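Local coordinates for protein transcriptional regulator, putative (Pseudomonas syringae pv. tomato, PDB 2R5F) that probably regulates transcription as a DNA-binding SorC-family protein, through a domain thought to bind a sugar effector, at residues S68-M73 with L228-G233; V158-L163 with G247-L252; T14-M19 with R23-V28. One frame throughout, in Å; residues are numbered along the deposited sequence.

Contact 1. Residues S68-M73 with L228-G233; sequences STIRAM and LGLAGG. With SO4 (sulfate ion), chain B.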
ATOM      1  N   SER A  68      -6.104   4.296  -4.996  1.00 41.39           N
ATOM      2  CA  SER A  68      -6.898   5.477  -4.588  1.00 41.19           C
ATOM      3  C   SER A  68      -6.942   5.685  -3.097  1.00 40.11           C
ATOM      4  O   SER A  68      -7.172   6.791  -2.631  1.00 40.26           O
ATOM      5  CB  SER A  68      -8.332   5.429  -5.137  1.00 40.87           C
ATOM      6  OG  SER A  68      -8.675   4.104  -5.456  1.00 44.61           O
ATOM      7  N   THR A  69      -6.725   4.615  -2.346  1.00 40.35           N
ATOM      8  CA  THR A  69      -6.582   4.704  -0.893  1.00 40.33           C
ATOM      9  C   THR A  69      -5.274   5.436  -0.524  1.00 39.34           C
ATOM     10  O   THR A  69      -5.239   6.218   0.415  1.00 39.49           O
ATOM     11  CB  THR A  69      -6.656   3.294  -0.220  1.00 40.22           C
ATOM     12  OG1 THR A  69      -7.766   2.572  -0.772  1.00 42.29           O
ATOM     13  CG2 THR A  69      -6.862   3.435   1.263  1.00 39.31           C
ATOM     14  N   ILE A  70      -4.212   5.167  -1.266  1.00 39.39           N
ATOM     15  CA  ILE A  70      -2.947   5.898  -1.110  1.00 40.14           C
ATOM     16  C   ILE A  70      -3.124   7.345  -1.583  1.00 40.28           C
ATOM     17  O   ILE A  70      -2.621   8.272  -0.940  1.00 39.08           O
ATOM     18  CB  ILE A  70      -1.788   5.205  -1.841  1.00 40.42           C
ATOM     19  CG1 ILE A  70      -1.552   3.807  -1.227  1.00 42.37           C
ATOM     20  CG2 ILE A  70      -0.487   6.090  -1.794  1.00 39.68           C
ATOM     21  CD1 ILE A  70      -0.402   2.986  -1.881  1.00 42.19           C
ATOM     22  N   ARG A  71      -3.875   7.540  -2.680  1.00 40.39           N
ATOM     23  CA  ARG A  71      -4.275   8.899  -3.078  1.00 41.03           C
ATOM     24  C   ARG A  71      -5.003   9.620  -1.942  1.00 40.38           C
ATOM     25  O   ARG A  71      -4.709  10.783  -1.673  1.00 40.41           O
ATOM     26  CB  ARG A  71      -5.147   8.874  -4.326  1.00 41.38           C
ATOM     27  CG  ARG A  71      -5.084  10.143  -5.191  1.00 42.78           C
ATOM     28  CD  ARG A  71      -5.867   9.942  -6.506  1.00 44.25           C
ATOM     29  NE  ARG A  71      -5.460   8.695  -7.178  1.00 50.62           N
ATOM     30  CZ  ARG A  71      -6.278   7.686  -7.489  1.00 51.96           C
ATOM     31  NH1 ARG A  71      -5.786   6.597  -8.072  1.00 51.43           N
ATOM     32  NH2 ARG A  71      -7.591   7.765  -7.241  1.00 54.05           N
ATOM     33  N   ALA A  72      -5.944   8.943  -1.271  1.00 39.30           N
ATOM     34  CA  ALA A  72      -6.591   9.517  -0.089  1.00 38.64           C
ATOM     35  C   ALA A  72      -5.568   9.876   1.021  1.00 38.92           C
ATOM     36  O   ALA A  72      -5.657  10.935   1.634  1.00 37.95           O
ATOM     37  CB  ALA A  72      -7.667   8.583   0.447  1.00 38.55           C
HETATM   38  N   MSE A  73      -4.598   9.003   1.271  1.00 39.06           N
HETATM   39  CA  MSE A  73      -3.570   9.312   2.274  1.00 40.97           C
HETATM   40  C   MSE A  73      -2.850  10.596   1.912  1.00 40.59           C
HETATM   41  O   MSE A  73      -2.778  11.501   2.727  1.00 40.06           O
HETATM   42  CB  MSE A  73      -2.566   8.182   2.424  1.00 39.68           C
HETATM   43  CG  MSE A  73      -1.404   8.491   3.364  1.00 40.22           C
HETATM   44 SE   MSE A  73      -0.033   7.124   3.172  0.80 45.76          SE
HETATM   45  CE  MSE A  73       0.911   7.827   1.614  1.00 36.97           C
ATOM     46  N   LEU A 228       3.149  -1.609   4.832  1.00 38.72           N
ATOM     47  CA  LEU A 228       1.891  -1.017   5.271  1.00 39.43           C
ATOM     48  C   LEU A 228       0.848  -1.336   4.220  1.00 39.39           C
ATOM     49  O   LEU A 228       0.985  -0.887   3.078  1.00 40.31           O
ATOM     50  CB  LEU A 228       2.061   0.512   5.418  1.00 39.35           C
ATOM     51  CG  LEU A 228       0.940   1.473   5.865  1.00 38.01           C
ATOM     52  CD1 LEU A 228       0.272   1.019   7.133  1.00 38.80           C
ATOM     53  CD2 LEU A 228       1.477   2.882   6.085  1.00 39.61           C
ATOM     54  N   GLY A 229      -0.170  -2.114   4.583  1.00 38.83           N
ATOM     55  CA  GLY A 229      -1.373  -2.272   3.762  1.00 37.07           C
ATOM     56  C   GLY A 229      -2.515  -1.324   4.094  1.00 37.57           C
ATOM     57  O   GLY A 229      -2.900  -1.200   5.259  1.00 36.88           O
ATOM     58  N   LEU A 230      -3.088  -0.676   3.062  1.00 35.47           N
ATOM     59  CA  LEU A 230      -4.192   0.235   3.242  1.00 35.85           C
ATOM     60  C   LEU A 230      -5.401  -0.236   2.412  1.00 36.39           C
ATOM     61  O   LEU A 230      -5.412  -0.035   1.219  1.00 34.53           O
ATOM     62  CB  LEU A 230      -3.822   1.688   2.831  1.00 35.87           C
ATOM     63  CG  LEU A 230      -2.588   2.419   3.394  1.00 37.28           C
ATOM     64  CD1 LEU A 230      -2.467   3.779   2.756  1.00 37.71           C
ATOM     65  CD2 LEU A 230      -2.614   2.554   4.938  1.00 37.25           C
ATOM     66  N   ALA A 231      -6.412  -0.823   3.058  1.00 36.03           N
ATOM     67  CA  ALA A 231      -7.524  -1.450   2.338  1.00 36.70           C
ATOM     68  C   ALA A 231      -8.732  -1.705   3.237  1.00 35.95           C
ATOM     69  O   ALA A 231      -8.589  -2.158   4.351  1.00 36.80           O
ATOM     70  CB  ALA A 231      -7.051  -2.789   1.749  1.00 36.39           C
ATOM     71  N   GLY A 232      -9.916  -1.448   2.719  1.00 37.22           N
ATOM     72  CA  GLY A 232     -11.167  -1.799   3.374  1.00 38.10           C
ATOM     73  C   GLY A 232     -12.295  -1.860   2.371  1.00 38.63           C
ATOM     74  O   GLY A 232     -12.153  -1.387   1.260  1.00 39.37           O
ATOM     75  N   GLY A 233     -13.431  -2.412   2.768  1.00 39.21           N
ATOM     76  CA  GLY A 233     -14.557  -2.608   1.862  1.00 41.28           C
ATOM     77  C   GLY A 233     -14.993  -4.066   1.908  1.00 42.76           C
ATOM     78  O   GLY A 233     -14.157  -4.970   1.923  1.00 42.39           O
TER
HETATM   79  S   SO4 B   1      -7.415   0.851  -4.140  1.00 46.20           S
HETATM   80  O1  SO4 B   1      -8.075  -0.418  -4.416  1.00 47.22           O
HETATM   81  O2  SO4 B   1      -8.290   1.781  -3.447  1.00 48.19           O
HETATM   82  O3  SO4 B   1      -6.229   0.676  -3.343  1.00 46.30           O
HETATM   83  O4  SO4 B   1      -7.112   1.512  -5.410  1.00 48.15           O
HETATM   84  O   HOH W   1      -9.469   0.249  -0.111  1.00 36.41           O
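A buried apolar contact joins the first turns of helix 68-75 to the C-terminal end of strand 226-230, near the centre of the chain, with a sulfate ion bound beside it. Leu230 is the strand's main contributor. Its CB meets Thr69 CG2 at 3.8 Å, and the two side chains cross obliquely. Farther out, Leu230 CD1 lies 4.1 Å from Ile70 CG1. The same methyl is 4.2 Å from SE of Met73, a selenomethionine. CD1 thus touches both Ile70 and Met73, and each of them crosses the leucine at about a right angle.

Thr69 has a double role. OG1 lies beside the backbone N (chi1 -46°) and turns to the sulfate, which leaves the methyl anti to that N and facing Leu230. Thr69 OG1 donates to sulfate O2 at 2.8 Å, and the Ser68 N-H gives a fairly straight bond to sulfate O4 at 3.0 Å (161°). The Thr69 N-H adds a weak bond to O2. Backbone N-H groups at the start of a helix, together with a hydroxyl, form a typical anion site, and the helix dipole probably adds to the attraction. Ser67 OG and Lys236 NZ also hydrogen-bond to the ion. The site lies at the C-terminal ends of parallel strands, where Rossmann-like folds usually bind ligands. The sulfate is probably a component of the crystallisation medium, but its place is consistent with a pocket for a phosphorylated sugar, as in SorC-family relatives.

A water links the two segments: it donates to Thr69 OG1 at 3.0 Å and weakly accepts from Gly232 N. Helix 36-54 packs alongside, with Ala47 touching both Met73 and Leu230.

Contact 2. Residues V158-L163 with G247-L252; sequences VGIGEL and GYLDVL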
ATOM      1  N   VAL A 158       1.105  -0.025   0.370  1.00 36.72           N
ATOM      2  CA  VAL A 158       0.412  -0.723  -0.738  1.00 36.62           C
ATOM      3  C   VAL A 158      -1.092  -0.799  -0.523  1.00 37.46           C
ATOM      4  O   VAL A 158      -1.569  -0.960   0.610  1.00 38.89           O
ATOM      5  CB  VAL A 158       0.978  -2.185  -0.975  1.00 37.80           C
ATOM      6  CG1 VAL A 158       2.491  -2.183  -1.314  1.00 34.60           C
ATOM      7  CG2 VAL A 158       0.688  -3.109   0.217  1.00 36.25           C
ATOM      8  N   GLY A 159      -1.851  -0.677  -1.602  1.00 37.42           N
ATOM      9  CA  GLY A 159      -3.265  -0.934  -1.543  1.00 37.53           C
ATOM     10  C   GLY A 159      -3.392  -2.411  -1.852  1.00 37.76           C
ATOM     11  O   GLY A 159      -2.420  -3.051  -2.235  1.00 36.78           O
ATOM     12  N   ILE A 160      -4.586  -2.953  -1.686  1.00 38.11           N
ATOM     13  CA  ILE A 160      -4.832  -4.361  -1.970  1.00 38.71           C
ATOM     14  C   ILE A 160      -6.046  -4.377  -2.887  1.00 39.74           C
ATOM     15  O   ILE A 160      -7.094  -3.862  -2.525  1.00 39.78           O
ATOM     16  CB  ILE A 160      -5.042  -5.163  -0.648  1.00 39.05           C
ATOM     17  CG1 ILE A 160      -3.735  -5.169   0.174  1.00 39.30           C
ATOM     18  CG2 ILE A 160      -5.486  -6.620  -0.920  1.00 39.28           C
ATOM     19  CD1 ILE A 160      -3.936  -5.315   1.660  1.00 40.82           C
ATOM     20  N   GLY A 161      -5.890  -4.910  -4.100  1.00 40.60           N
ATOM     21  CA  GLY A 161      -7.015  -5.020  -5.026  1.00 41.97           C
ATOM     22  C   GLY A 161      -7.746  -6.360  -4.921  1.00 43.00           C
ATOM     23  O   GLY A 161      -7.135  -7.398  -4.670  1.00 43.15           O
ATOM     24  N   GLU A 162      -9.055  -6.344  -5.126  1.00 44.15           N
ATOM     25  CA  GLU A 162      -9.833  -7.581  -5.227  1.00 45.30           C
ATOM     26  C   GLU A 162     -10.007  -8.009  -6.695  1.00 45.93           C
ATOM     27  O   GLU A 162     -10.097  -7.155  -7.574  1.00 45.46           O
ATOM     28  CB  GLU A 162     -11.193  -7.402  -4.526  1.00 45.84           C
ATOM     29  CG  GLU A 162     -12.290  -6.591  -5.299  1.00 49.32           C
ATOM     30  CD  GLU A 162     -12.122  -5.052  -5.241  1.00 51.16           C
ATOM     31  OE1 GLU A 162     -10.984  -4.543  -5.386  1.00 53.48           O
ATOM     32  OE2 GLU A 162     -13.142  -4.341  -5.056  1.00 51.40           O
ATOM     33  N   LEU A 163     -10.047  -9.324  -6.952  1.00 47.08           N
ATOM     34  CA  LEU A 163     -10.422  -9.872  -8.272  1.00 48.05           C
ATOM     35  C   LEU A 163     -11.861 -10.408  -8.317  1.00 49.22           C
ATOM     36  O   LEU A 163     -12.168 -11.443  -7.719  1.00 49.05           O
ATOM     37  CB  LEU A 163      -9.453 -10.968  -8.722  1.00 47.95           C
ATOM     38  CG  LEU A 163      -9.099 -10.977 -10.218  1.00 48.30           C
ATOM     39  CD1 LEU A 163      -7.993 -11.955 -10.479  1.00 48.85           C
ATOM     40  CD2 LEU A 163     -10.295 -11.296 -11.118  1.00 48.70           C
ATOM     41  N   GLY A 247       1.585 -13.430   4.306  1.00 40.03           N
ATOM     42  CA  GLY A 247       2.552 -12.713   5.124  1.00 40.24           C
ATOM     43  C   GLY A 247       3.099 -11.434   4.525  1.00 40.45           C
ATOM     44  O   GLY A 247       4.203 -11.025   4.873  1.00 40.40           O
ATOM     45  N   TYR A 248       2.341 -10.787   3.640  1.00 41.29           N
ATOM     46  CA  TYR A 248       2.867  -9.633   2.917  1.00 41.68           C
ATOM     47  C   TYR A 248       2.845  -8.364   3.749  1.00 42.48           C
ATOM     48  O   TYR A 248       3.670  -7.494   3.559  1.00 42.66           O
ATOM     49  CB  TYR A 248       2.183  -9.434   1.548  1.00 41.45           C
ATOM     50  CG  TYR A 248       2.307 -10.650   0.652  1.00 41.30           C
ATOM     51  CD1 TYR A 248       3.548 -11.072   0.157  1.00 42.81           C
ATOM     52  CD2 TYR A 248       1.185 -11.410   0.338  1.00 41.64           C
ATOM     53  CE1 TYR A 248       3.652 -12.198  -0.655  1.00 39.91           C
ATOM     54  CE2 TYR A 248       1.276 -12.531  -0.460  1.00 41.19           C
ATOM     55  CZ  TYR A 248       2.501 -12.921  -0.954  1.00 41.01           C
ATOM     56  OH  TYR A 248       2.546 -14.041  -1.736  1.00 41.42           O
ATOM     57  N   LEU A 249       1.934  -8.288   4.707  1.00 42.48           N
ATOM     58  CA  LEU A 249       1.730  -7.082   5.481  1.00 42.46           C
ATOM     59  C   LEU A 249       2.309  -7.165   6.881  1.00 42.91           C
ATOM     60  O   LEU A 249       2.265  -8.214   7.533  1.00 44.03           O
ATOM     61  CB  LEU A 249       0.221  -6.794   5.577  1.00 42.51           C
ATOM     62  CG  LEU A 249      -0.537  -6.745   4.255  1.00 42.76           C
ATOM     63  CD1 LEU A 249      -2.004  -6.487   4.525  1.00 41.04           C
ATOM     64  CD2 LEU A 249       0.105  -5.654   3.306  1.00 42.49           C
ATOM     65  N   ASP A 250       2.845  -6.040   7.336  1.00 42.66           N
ATOM     66  CA  ASP A 250       3.287  -5.848   8.703  1.00 42.28           C
ATOM     67  C   ASP A 250       2.349  -4.918   9.491  1.00 41.98           C
ATOM     68  O   ASP A 250       2.219  -5.040  10.701  1.00 42.24           O
ATOM     69  CB  ASP A 250       4.710  -5.299   8.680  1.00 42.99           C
ATOM     70  CG  ASP A 250       5.681  -6.271   8.028  1.00 44.30           C
ATOM     71  OD1 ASP A 250       5.953  -7.317   8.666  1.00 42.60           O
ATOM     72  OD2 ASP A 250       6.132  -6.014   6.876  1.00 43.81           O
ATOM     73  N   VAL A 251       1.716  -3.984   8.788  1.00 41.68           N
ATOM     74  CA  VAL A 251       0.709  -3.092   9.335  1.00 39.96           C
ATOM     75  C   VAL A 251      -0.462  -3.087   8.366  1.00 39.66           C
ATOM     76  O   VAL A 251      -0.292  -2.981   7.144  1.00 38.89           O
ATOM     77  CB  VAL A 251       1.259  -1.636   9.527  1.00 40.90           C
ATOM     78  CG1 VAL A 251       0.213  -0.708  10.238  1.00 39.87           C
ATOM     79  CG2 VAL A 251       2.613  -1.647  10.284  1.00 40.02           C
ATOM     80  N   LEU A 252      -1.667  -3.235   8.906  1.00 38.51           N
ATOM     81  CA  LEU A 252      -2.865  -3.071   8.098  1.00 37.91           C
ATOM     82  C   LEU A 252      -3.692  -2.005   8.730  1.00 37.31           C
ATOM     83  O   LEU A 252      -3.936  -2.064   9.925  1.00 37.43           O
ATOM     84  CB  LEU A 252      -3.666  -4.387   8.037  1.00 37.42           C
ATOM     85  CG  LEU A 252      -5.079  -4.306   7.485  1.00 37.79           C
ATOM     86  CD1 LEU A 252      -5.126  -4.056   5.959  1.00 37.15           C
ATOM     87  CD2 LEU A 252      -5.823  -5.596   7.917  1.00 38.91           C
TER
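Leu249 holds CG anti to its carbonyl carbon (chi1 -53°) and extends CD1 onward with chi2 at 179°. This carries its two methyls to Val158 and Ile160. Ile160 likewise has CG1 anti to the carbonyl carbon, and its nearly extended chi2 of 153° sends CD1 out to meet the leucine. The two side chains meet tip to tip, with Ile160 CD1 3.6 Å from Leu249 CD1. The other leucine methyl, CD2, lies 4.0 Å from Val158 CG2, and here the side chains cross at a slant. Leu249 thus divides its branches between two residues that point to the same side of their chain.

The contact is small, apolar and buried. The backbones stay well apart: the nearest CA atoms, those of Val158 and Leu249, are 9.0 Å from each other. Two residues before Leu249, Gly247 follows helix 237-245 with positive phi in a Schellman motif, and the chain then turns toward strand 251-255.

Strand 226-230 runs between strands 155-162 and 251-255 in the sheet, and its Val227 touches both Val158 and Leu249. Helix 237-245 packs on Ile160 and Leu249, and Ile193 of strand 191-193 touches Val158 and Ile160.

Contact 3. Residues T14-M19 with R23-V28; sequences TRLQKM and RQVIVV. With SO4 (sulfate ion), chain C.
Gln17 reaches from helix 10-20 to the backbone of strand 24-28 and makes the one hydrogen bond between the two segments. Val25 N donates to Gln17 OE1 at 3.0 Å, with an N-H...O angle of 159°. The donor lies in the carbonyl plane and on a lone pair, with a C=O...N angle of 118°. The side-chain carbonyl therefore satisfies an N-H of the strand. Gln17 CD also lies 3.5 Å from Arg23 O, just ahead of the strand.

The aliphatic part of Gln17 packs as well, with CG 3.8 Å from Val25 CG2. That methyl also meets Leu16 CB at 4.0 Å. Val25 CG1 rests 4.0 Å from Leu16 CD1, and the two side chains cross at about a right angle. Val25 thus touches two successive helix residues, Leu16 and Gln17.

Torsions set the reach of Gln17. CG is anti to the carbonyl carbon (chi1 -66°) and the chain beyond it is extended. A short connection after the helix brings the strand back roughly antiparallel to it. On another side of the helix, Arg15 NH2 donates to a sulfate O1 at 2.6 Å, at the guanidinium edge. His9 ND1 and Leu12 N hold the same ion, probably a crystallisation component.

Glu13, one helical turn before Gln17, accepts a bond from Val27 N. Side chains of helix 10-20 thus cover the outer edge of an end strand of the Rossmann-like sheet. Helix 256-262 packs on Leu16 and Val27, while strand 24-28 pairs in parallel with strand 251-255 along its other edge.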
ATOM      1  N   THR A  14      -6.303  -6.389  18.358  1.00 31.77           N
ATOM      2  CA  THR A  14      -5.593  -7.477  19.025  1.00 32.34           C
ATOM      3  C   THR A  14      -5.907  -8.896  18.491  1.00 32.81           C
ATOM      4  O   THR A  14      -4.985  -9.678  18.247  1.00 33.44           O
ATOM      5  CB  THR A  14      -5.834  -7.422  20.560  1.00 32.65           C
ATOM      6  OG1 THR A  14      -5.225  -6.228  21.053  1.00 34.61           O
ATOM      7  CG2 THR A  14      -5.220  -8.603  21.242  1.00 30.64           C
ATOM      8  N   ARG A  15      -7.188  -9.230  18.328  1.00 32.87           N
ATOM      9  CA  ARG A  15      -7.592 -10.556  17.797  1.00 34.26           C
ATOM     10  C   ARG A  15      -7.079 -10.805  16.372  1.00 32.67           C
ATOM     11  O   ARG A  15      -6.597 -11.890  16.065  1.00 31.83           O
ATOM     12  CB  ARG A  15      -9.123 -10.757  17.868  1.00 33.76           C
ATOM     13  CG  ARG A  15      -9.670 -10.863  19.305  1.00 37.52           C
ATOM     14  CD  ARG A  15     -11.178 -11.202  19.374  1.00 38.38           C
ATOM     15  NE  ARG A  15     -12.002 -10.074  18.924  1.00 46.64           N
ATOM     16  CZ  ARG A  15     -12.521  -9.148  19.730  1.00 46.92           C
ATOM     17  NH1 ARG A  15     -12.313  -9.214  21.041  1.00 47.47           N
ATOM     18  NH2 ARG A  15     -13.242  -8.155  19.222  1.00 45.98           N
ATOM     19  N   LEU A  16      -7.174  -9.782  15.521  1.00 32.36           N
ATOM     20  CA  LEU A  16      -6.697  -9.846  14.142  1.00 32.49           C
ATOM     21  C   LEU A  16      -5.174 -10.049  14.091  1.00 32.46           C
ATOM     22  O   LEU A  16      -4.685 -10.895  13.334  1.00 33.26           O
ATOM     23  CB  LEU A  16      -7.121  -8.593  13.360  1.00 32.45           C
ATOM     24  CG  LEU A  16      -8.630  -8.430  13.065  1.00 33.73           C
ATOM     25  CD1 LEU A  16      -8.891  -7.207  12.210  1.00 31.05           C
ATOM     26  CD2 LEU A  16      -9.199  -9.635  12.397  1.00 28.62           C
ATOM     27  N   GLN A  17      -4.440  -9.298  14.921  1.00 32.32           N
ATOM     28  CA  GLN A  17      -2.987  -9.473  15.080  1.00 31.04           C
ATOM     29  C   GLN A  17      -2.620 -10.893  15.490  1.00 32.37           C
ATOM     30  O   GLN A  17      -1.692 -11.462  14.938  1.00 31.81           O
ATOM     31  CB  GLN A  17      -2.409  -8.466  16.078  1.00 30.73           C
ATOM     32  CG  GLN A  17      -2.500  -7.011  15.594  1.00 27.65           C
ATOM     33  CD  GLN A  17      -2.159  -6.001  16.654  1.00 27.45           C
ATOM     34  OE1 GLN A  17      -2.227  -4.802  16.427  1.00 26.57           O
ATOM     35  NE2 GLN A  17      -1.777  -6.473  17.816  1.00 29.53           N
ATOM     36  N   LYS A  18      -3.344 -11.466  16.445  1.00 34.17           N
ATOM     37  CA  LYS A  18      -3.109 -12.856  16.835  1.00 36.11           C
ATOM     38  C   LYS A  18      -3.538 -13.859  15.755  1.00 36.92           C
ATOM     39  O   LYS A  18      -2.798 -14.793  15.459  1.00 36.89           O
ATOM     40  CB  LYS A  18      -3.796 -13.198  18.163  1.00 36.48           C
ATOM     41  CG  LYS A  18      -3.141 -12.562  19.376  1.00 38.34           C
ATOM     42  CD  LYS A  18      -3.602 -13.162  20.705  1.00 38.06           C
ATOM     43  CE  LYS A  18      -4.742 -12.346  21.315  1.00 41.07           C
ATOM     44  NZ  LYS A  18      -6.106 -12.946  21.088  1.00 40.71           N
HETATM   45  N   MSE A  19      -4.732 -13.673  15.183  1.00 37.73           N
HETATM   46  CA  MSE A  19      -5.263 -14.576  14.152  1.00 40.42           C
HETATM   47  C   MSE A  19      -4.389 -14.700  12.911  1.00 37.56           C
HETATM   48  O   MSE A  19      -4.215 -15.797  12.378  1.00 36.77           O
HETATM   49  CB  MSE A  19      -6.645 -14.141  13.688  1.00 38.89           C
HETATM   50  CG  MSE A  19      -7.738 -14.448  14.645  1.00 44.73           C
HETATM   51 SE   MSE A  19      -9.428 -13.807  13.896  1.00 51.95          SE
HETATM   52  CE  MSE A  19      -9.487 -14.920  12.270  1.00 47.50           C
ATOM     53  N   ARG A  23       1.931  -7.959  12.829  1.00 35.76           N
ATOM     54  CA  ARG A  23       2.423  -7.085  13.890  1.00 36.74           C
ATOM     55  C   ARG A  23       1.409  -6.061  14.386  1.00 36.21           C
ATOM     56  O   ARG A  23       1.195  -5.954  15.597  1.00 36.59           O
ATOM     57  CB  ARG A  23       3.671  -6.338  13.429  1.00 36.82           C
ATOM     58  CG  ARG A  23       4.508  -5.811  14.580  1.00 40.46           C
ATOM     59  CD  ARG A  23       5.304  -4.568  14.183  1.00 46.67           C
ATOM     60  NE  ARG A  23       6.238  -4.748  13.071  1.00 48.29           N
ATOM     61  CZ  ARG A  23       6.586  -3.753  12.250  1.00 52.90           C
ATOM     62  NH1 ARG A  23       7.443  -3.963  11.249  1.00 51.52           N
ATOM     63  NH2 ARG A  23       6.057  -2.535  12.420  1.00 54.48           N
ATOM     64  N   GLN A  24       0.807  -5.304  13.465  1.00 35.01           N
ATOM     65  CA  GLN A  24      -0.075  -4.211  13.850  1.00 34.52           C
ATOM     66  C   GLN A  24      -1.294  -4.133  12.973  1.00 33.50           C
ATOM     67  O   GLN A  24      -1.202  -4.239  11.767  1.00 33.70           O
ATOM     68  CB  GLN A  24       0.658  -2.864  13.820  1.00 33.88           C
ATOM     69  CG  GLN A  24      -0.104  -1.753  14.528  1.00 35.67           C
ATOM     70  CD  GLN A  24       0.606  -0.419  14.493  1.00 36.82           C
ATOM     71  OE1 GLN A  24       1.390  -0.143  13.590  1.00 42.46           O
ATOM     72  NE2 GLN A  24       0.333   0.424  15.482  1.00 40.31           N
ATOM     73  N   VAL A  25      -2.450  -3.940  13.593  1.00 33.10           N
ATOM     74  CA  VAL A  25      -3.665  -3.625  12.856  1.00 32.49           C
ATOM     75  C   VAL A  25      -4.202  -2.352  13.517  1.00 32.69           C
ATOM     76  O   VAL A  25      -4.200  -2.225  14.735  1.00 32.17           O
ATOM     77  CB  VAL A  25      -4.693  -4.783  12.974  1.00 32.69           C
ATOM     78  CG1 VAL A  25      -6.050  -4.348  12.511  1.00 31.17           C
ATOM     79  CG2 VAL A  25      -4.193  -6.069  12.273  1.00 31.23           C
ATOM     80  N   ILE A  26      -4.600  -1.391  12.693  1.00 33.07           N
ATOM     81  CA  ILE A  26      -5.208  -0.143  13.144  1.00 32.39           C
ATOM     82  C   ILE A  26      -6.597  -0.164  12.562  1.00 32.30           C
ATOM     83  O   ILE A  26      -6.734  -0.321  11.362  1.00 32.15           O
ATOM     84  CB  ILE A  26      -4.425   1.067  12.604  1.00 32.17           C
ATOM     85  CG1 ILE A  26      -2.978   1.006  13.131  1.00 33.74           C
ATOM     86  CG2 ILE A  26      -5.174   2.380  12.894  1.00 31.30           C
ATOM     87  CD1 ILE A  26      -2.193   2.292  13.136  1.00 36.56           C
ATOM     88  N   VAL A  27      -7.619  -0.021  13.409  1.00 32.26           N
ATOM     89  CA  VAL A  27      -9.009  -0.039  12.937  1.00 32.27           C
ATOM     90  C   VAL A  27      -9.632   1.347  13.053  1.00 32.87           C
ATOM     91  O   VAL A  27      -9.593   1.977  14.129  1.00 33.77           O
ATOM     92  CB  VAL A  27      -9.894  -1.124  13.642  1.00 31.99           C
ATOM     93  CG1 VAL A  27     -11.364  -0.956  13.276  1.00 31.75           C
ATOM     94  CG2 VAL A  27      -9.436  -2.535  13.276  1.00 32.14           C
ATOM     95  N   VAL A  28     -10.198   1.808  11.933  1.00 32.81           N
ATOM     96  CA  VAL A  28     -10.818   3.118  11.815  1.00 32.35           C
ATOM     97  C   VAL A  28     -12.321   2.967  11.615  1.00 33.61           C
ATOM     98  O   VAL A  28     -12.779   1.950  11.091  1.00 33.32           O
ATOM     99  CB  VAL A  28     -10.153   3.985  10.687  1.00 33.55           C
ATOM    100  CG1 VAL A  28      -8.607   3.930  10.803  1.00 29.28           C
ATOM    101  CG2 VAL A  28     -10.580   3.527   9.250  1.00 31.05           C
TER
HETATM  102  S   SO4 C   2     -14.179  -4.321  19.439  1.00 56.11           S
HETATM  103  O1  SO4 C   2     -14.334  -5.781  19.509  1.00 51.93           O
HETATM  104  O2  SO4 C   2     -14.817  -3.671  20.580  1.00 54.56           O
HETATM  105  O3  SO4 C   2     -12.743  -3.993  19.486  1.00 52.32           O
HETATM  106  O4  SO4 C   2     -14.852  -3.852  18.216  1.00 53.77           O

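In the fold
All three contacts reach one mixed sheet. Strands 155-162, 226-230, 251-255 and 24-28 lie side by side and parallel in that order. Contacts 1 and 2 have centres 9 Å apart and interlock: Gly229 N probably bonds to Val251 O, and Val158 N to Leu228 O. Their segments also alternate along the chain. Contact 3 closes first in sequence, and its centre is 13 Å from contact 2 and 16 Å from contact 1. It joins contact 2 through a probable bond from Ile26 N to Leu252 O, but does not touch contact 1. These four strands thus connect the sulfate-binding end of helix 68-75 with helix 10-20 at the N-terminal side of the domain.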